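PDB 3GYC: putative glycoside hydrolase, which probably hydrolyses glycosidic bonds in carbohydrates as a cellulase-like TIM-barrel enzyme. Local coordinates for residues L150-W162 / M199-D213. Numbering follows the deposited sequence.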
# COMPACT_ATOMS: atom_id res chain seq x y z
N LEU A 150 -10.74 11.02 13.16
CA LEU A 150 -9.38 10.49 13.35
C LEU A 150 -9.39 9.02 13.80
O LEU A 150 -8.48 8.28 13.46
CB LEU A 150 -8.60 11.36 14.32
CG LEU A 150 -7.09 11.40 14.19
CD1 LEU A 150 -6.69 11.56 12.73
CD2 LEU A 150 -6.51 12.54 15.09
N ASP A 151 -10.41 8.61 14.55
CA ASP A 151 -10.50 7.21 15.00
C ASP A 151 -10.72 6.21 13.86
O ASP A 151 -10.55 5.01 14.06
CB ASP A 151 -11.58 7.06 16.05
CG ASP A 151 -11.26 7.84 17.30
OD1 ASP A 151 -10.06 7.84 17.70
OD2 ASP A 151 -12.19 8.49 17.87
N THR A 152 -11.07 6.70 12.68
CA THR A 152 -11.20 5.84 11.49
C THR A 152 -9.83 5.54 10.86
O THR A 152 -9.71 4.60 10.10
CB THR A 152 -12.12 6.52 10.47
OG1 THR A 152 -13.47 6.49 10.98
CG2 THR A 152 -12.06 5.86 9.11
N ILE A 153 -8.81 6.33 11.20
CA ILE A 153 -7.50 6.16 10.65
C ILE A 153 -6.76 5.09 11.46
O ILE A 153 -6.69 5.15 12.69
CB ILE A 153 -6.70 7.49 10.64
CG1 ILE A 153 -7.46 8.55 9.81
CG2 ILE A 153 -5.27 7.24 10.15
CD1 ILE A 153 -7.93 8.14 8.41
N LEU A 154 -6.21 4.13 10.73
CA LEU A 154 -5.55 2.97 11.31
C LEU A 154 -4.06 3.23 11.53
O LEU A 154 -3.49 2.89 12.56
CB LEU A 154 -5.74 1.82 10.32
CG LEU A 154 -5.35 0.44 10.71
CD1 LEU A 154 -6.18 0.01 11.94
CD2 LEU A 154 -5.57 -0.44 9.44
N TYR A 155 -3.44 3.85 10.54
CA TYR A 155 -2.03 4.18 10.59
C TYR A 155 -1.75 5.26 9.58
O TYR A 155 -2.56 5.52 8.70
CB TYR A 155 -1.15 2.94 10.29
CG TYR A 155 -1.22 2.36 8.89
CD1 TYR A 155 -0.49 2.92 7.86
CD2 TYR A 155 -2.00 1.24 8.59
CE1 TYR A 155 -0.52 2.39 6.57
CE2 TYR A 155 -2.07 0.73 7.28
CZ TYR A 155 -1.30 1.30 6.29
OH TYR A 155 -1.27 0.83 5.01
N VAL A 156 -0.57 5.88 9.70
CA VAL A 156 -0.15 6.91 8.77
C VAL A 156 1.22 6.54 8.28
O VAL A 156 2.17 6.46 9.07
CB VAL A 156 -0.13 8.32 9.42
CG1 VAL A 156 0.45 9.39 8.43
CG2 VAL A 156 -1.51 8.67 9.93
N ASP A 157 1.31 6.41 6.97
CA ASP A 157 2.55 6.09 6.24
C ASP A 157 2.97 7.35 5.49
O ASP A 157 2.22 7.83 4.63
CB ASP A 157 2.28 4.91 5.29
CG ASP A 157 3.35 4.72 4.20
OD1 ASP A 157 4.50 5.24 4.31
OD2 ASP A 157 3.00 4.04 3.20
N LEU A 158 4.16 7.85 5.76
CA LEU A 158 4.58 9.12 5.16
C LEU A 158 4.97 9.05 3.71
O LEU A 158 5.09 10.10 3.08
CB LEU A 158 5.69 9.82 5.98
CG LEU A 158 5.16 10.63 7.18
CD1 LEU A 158 4.48 9.74 8.17
CD2 LEU A 158 6.28 11.42 7.88
N CYS A 159 5.20 7.86 3.18
CA CYS A 159 5.48 7.73 1.76
C CYS A 159 5.50 6.30 1.25
O CYS A 159 6.27 5.48 1.75
CB CYS A 159 6.87 8.33 1.46
SG CYS A 159 7.10 8.49 -0.30
N ASN A 160 4.65 6.02 0.25
CA ASN A 160 4.67 4.75 -0.45
C ASN A 160 6.05 4.40 -0.97
O ASN A 160 6.65 5.21 -1.68
CB ASN A 160 3.74 4.79 -1.65
CG ASN A 160 3.82 3.53 -2.50
OD1 ASN A 160 3.31 2.47 -2.11
ND2 ASN A 160 4.45 3.65 -3.68
N GLU A 161 6.53 3.20 -0.66
CA GLU A 161 7.80 2.67 -1.23
C GLU A 161 8.96 3.63 -1.13
O GLU A 161 9.71 3.89 -2.09
CB GLU A 161 7.57 2.18 -2.65
CG GLU A 161 6.59 1.02 -2.61
CD GLU A 161 6.16 0.48 -3.96
OE1 GLU A 161 6.32 1.18 -4.99
OE2 GLU A 161 5.61 -0.66 -3.95
N TRP A 162 9.12 4.13 0.08
CA TRP A 162 10.25 4.99 0.41
C TRP A 162 11.58 4.27 0.16
O TRP A 162 11.72 3.10 0.52
CB TRP A 162 10.15 5.40 1.87
CG TRP A 162 11.25 6.35 2.36
CD1 TRP A 162 12.38 6.02 3.03
CD2 TRP A 162 11.27 7.78 2.22
NE1 TRP A 162 13.12 7.15 3.31
CE2 TRP A 162 12.45 8.25 2.83
CE3 TRP A 162 10.40 8.71 1.64
CZ2 TRP A 162 12.79 9.60 2.87
CZ3 TRP A 162 10.73 10.05 1.68
CH2 TRP A 162 11.92 10.48 2.28
N MSE A 199 5.92 14.27 14.20
CA MSE A 199 4.53 13.76 14.20
C MSE A 199 4.07 13.44 15.62
O MSE A 199 2.98 13.83 16.04
CB MSE A 199 4.41 12.50 13.35
CG MSE A 199 4.74 12.67 11.86
SE MSE A 199 3.73 14.04 10.99
CE MSE A 199 1.94 13.32 11.32
N ARG A 200 4.93 12.75 16.36
CA ARG A 200 4.61 12.30 17.71
C ARG A 200 4.50 13.39 18.77
O ARG A 200 3.94 13.15 19.85
CB ARG A 200 5.57 11.20 18.12
CG ARG A 200 5.41 9.99 17.24
CD ARG A 200 6.26 8.81 17.67
NE ARG A 200 6.08 7.67 16.77
CZ ARG A 200 7.01 7.13 15.99
NH1 ARG A 200 8.24 7.57 15.99
NH2 ARG A 200 6.69 6.12 15.21
N GLN A 201 5.01 14.59 18.49
CA GLN A 201 4.84 15.72 19.39
C GLN A 201 3.38 16.13 19.44
O GLN A 201 2.94 16.77 20.38
CB GLN A 201 5.62 16.92 18.89
CG GLN A 201 7.11 16.80 19.00
CD GLN A 201 7.80 17.98 18.38
OE1 GLN A 201 7.19 18.77 17.65
NE2 GLN A 201 9.09 18.11 18.65
N VAL A 202 2.64 15.80 18.38
CA VAL A 202 1.24 16.11 18.28
C VAL A 202 0.35 14.85 18.42
O VAL A 202 -0.69 14.89 19.09
CB VAL A 202 0.98 16.83 16.93
CG1 VAL A 202 -0.47 17.12 16.76
CG2 VAL A 202 1.85 18.14 16.83
N TYR A 203 0.75 13.74 17.79
CA TYR A 203 -0.05 12.50 17.82
C TYR A 203 0.79 11.34 18.33
O TYR A 203 1.12 10.44 17.60
CB TYR A 203 -0.58 12.16 16.42
CG TYR A 203 -1.47 13.22 15.85
CD1 TYR A 203 -2.75 13.38 16.32
CD2 TYR A 203 -1.02 14.06 14.87
CE1 TYR A 203 -3.57 14.35 15.82
CE2 TYR A 203 -1.85 15.06 14.35
CZ TYR A 203 -3.12 15.19 14.84
OH TYR A 203 -3.97 16.15 14.36
N PRO A 204 1.11 11.35 19.63
CA PRO A 204 2.01 10.31 20.19
C PRO A 204 1.49 8.87 20.09
O PRO A 204 2.29 7.95 20.00
CB PRO A 204 2.17 10.74 21.66
CG PRO A 204 0.96 11.57 21.96
CD PRO A 204 0.59 12.26 20.68
N ASP A 205 0.17 8.69 20.05
CA ASP A 205 -0.44 7.36 20.02
C ASP A 205 -0.83 6.86 18.62
O ASP A 205 -1.36 5.77 18.50
CB ASP A 205 -1.68 7.33 20.91
CG ASP A 205 -1.35 7.68 22.36
OD1 ASP A 205 -0.16 7.58 22.76
OD2 ASP A 205 -2.30 8.05 23.09
N MSE A 206 -0.60 7.66 17.58
CA MSE A 206 -0.90 7.22 16.21
C MSE A 206 0.27 6.34 15.69
O MSE A 206 1.42 6.67 15.89
CB MSE A 206 -1.15 8.44 15.30
CG MSE A 206 -1.43 8.13 13.84
SE MSE A 206 -3.14 7.24 13.56
CE MSE A 206 -4.34 8.80 13.61
N PRO A 207 -0.02 5.17 15.08
CA PRO A 207 1.06 4.38 14.50
C PRO A 207 1.57 5.04 13.23
O PRO A 207 0.80 5.27 12.29
CB PRO A 207 0.41 3.03 14.18
CG PRO A 207 -0.89 3.03 14.87
CD PRO A 207 -1.29 4.44 15.16
N PHE A 208 2.86 5.35 13.21
CA PHE A 208 3.52 5.98 12.07
C PHE A 208 4.59 5.09 11.49
O PHE A 208 5.29 4.37 12.22
CB PHE A 208 4.18 7.29 12.48
CG PHE A 208 3.20 8.39 12.81
CD1 PHE A 208 2.46 9.01 11.81
CD2 PHE A 208 3.05 8.83 14.10
CE1 PHE A 208 1.57 10.04 12.09
CE2 PHE A 208 2.16 9.84 14.40
CZ PHE A 208 1.40 10.44 13.38
N LEU A 209 4.77 5.18 10.18
CA LEU A 209 5.79 4.42 9.47
C LEU A 209 6.06 5.04 8.11
O LEU A 209 5.46 6.04 7.77
CB LEU A 209 5.28 2.99 9.22
CG LEU A 209 4.19 2.86 8.14
CD1 LEU A 209 4.29 1.52 7.46
CD2 LEU A 209 2.80 3.15 8.74
N TYR A 210 6.99 4.42 7.37
CA TYR A 210 7.20 4.65 5.95
C TYR A 210 7.16 3.24 5.36
O TYR A 210 7.69 2.30 5.98
CB TYR A 210 8.53 5.28 5.63
CG TYR A 210 8.69 6.77 5.87
CD1 TYR A 210 8.73 7.30 7.14
CD2 TYR A 210 8.92 7.64 4.79
CE1 TYR A 210 8.96 8.68 7.35
CE2 TYR A 210 9.14 8.99 4.99
CZ TYR A 210 9.16 9.51 6.27
OH TYR A 210 9.38 10.84 6.46
N SER A 211 6.53 3.06 4.19
CA SER A 211 6.41 1.74 3.58
C SER A 211 7.54 1.48 2.58
O SER A 211 7.99 2.39 1.89
CB SER A 211 5.05 1.53 2.92
OG SER A 211 4.80 2.44 1.87
N PHE A 212 7.96 0.23 2.53
CA PHE A 212 9.07 -0.21 1.73
C PHE A 212 8.79 -1.40 0.79
O PHE A 212 7.89 -2.21 1.04
CB PHE A 212 10.21 -0.63 2.65
CG PHE A 212 10.57 0.38 3.73
CD1 PHE A 212 10.66 1.73 3.45
CD2 PHE A 212 10.92 -0.07 5.00
CE1 PHE A 212 11.01 2.62 4.43
CE2 PHE A 212 11.29 0.82 5.98
CZ PHE A 212 11.33 2.17 5.70
N ASP A 213 9.54 -1.47 -0.32
CA ASP A 213 9.48 -2.60 -1.24
C ASP A 213 10.86 -3.29 -1.43
O ASP A 213 10.95 -4.29 -2.14
CB ASP A 213 8.93 -2.19 -2.61
CG ASP A 213 9.80 -1.13 -3.31
OD1 ASP A 213 10.72 -0.55 -2.68
OD2 ASP A 213 9.56 -0.87 -4.51
O HOH W 1 11.50 2.35 -3.13
O HOH W 2 11.60 0.58 -0.41
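Asp-157 reaches across to Ser-211 with both carboxylate oxygens. Its CG stands anti to the backbone N (chi1 164°), and the Ser-211 hydroxyl OG donates to Asp-157 OD2 at 2.8 Å, on the syn side and 29° out of the carboxylate plane. OD1 takes Ser-211 N (3.0 Å) and Cys-159 N from opposite faces of that plane, the latter closing an Asx turn; Ser-113 also bonds OD2. The Ser-211 hydroxyl accepts in turn from Glu-161 N. With an alanine at Asp-157, Ser-211 N would probably be left to its weak bond with Cys-159 O, Cys-159 N would lose its acceptor within the turn, and the hydroxyl would be less firmly fixed in rotation.

Next to this network, Tyr-210 packs edge-to-face (T-shaped) against the five-membered ring of Trp-162, planes at 64°, while Leu-158 CB sits over a Tyr-210 face, 3.6 Å from the ring centroid. At the other end, Val-156 and Phe-208 lie side by side, Val-156 CB 3.6 Å from Phe-208 CD1, and Met-206, bent at chi2 and chi3, brings CE to Leu-150 CD1 (3.7 Å).

Parallel strands 153-157 and 208-209 pair here as TIM-barrel neighbours, through bonds such as Val-156 N to Pro-207 O. Strand 109-113 flanks 153-157 on its other side, and helices 130-146 and 186-200 cover Val-156, Leu-158 and Tyr-210.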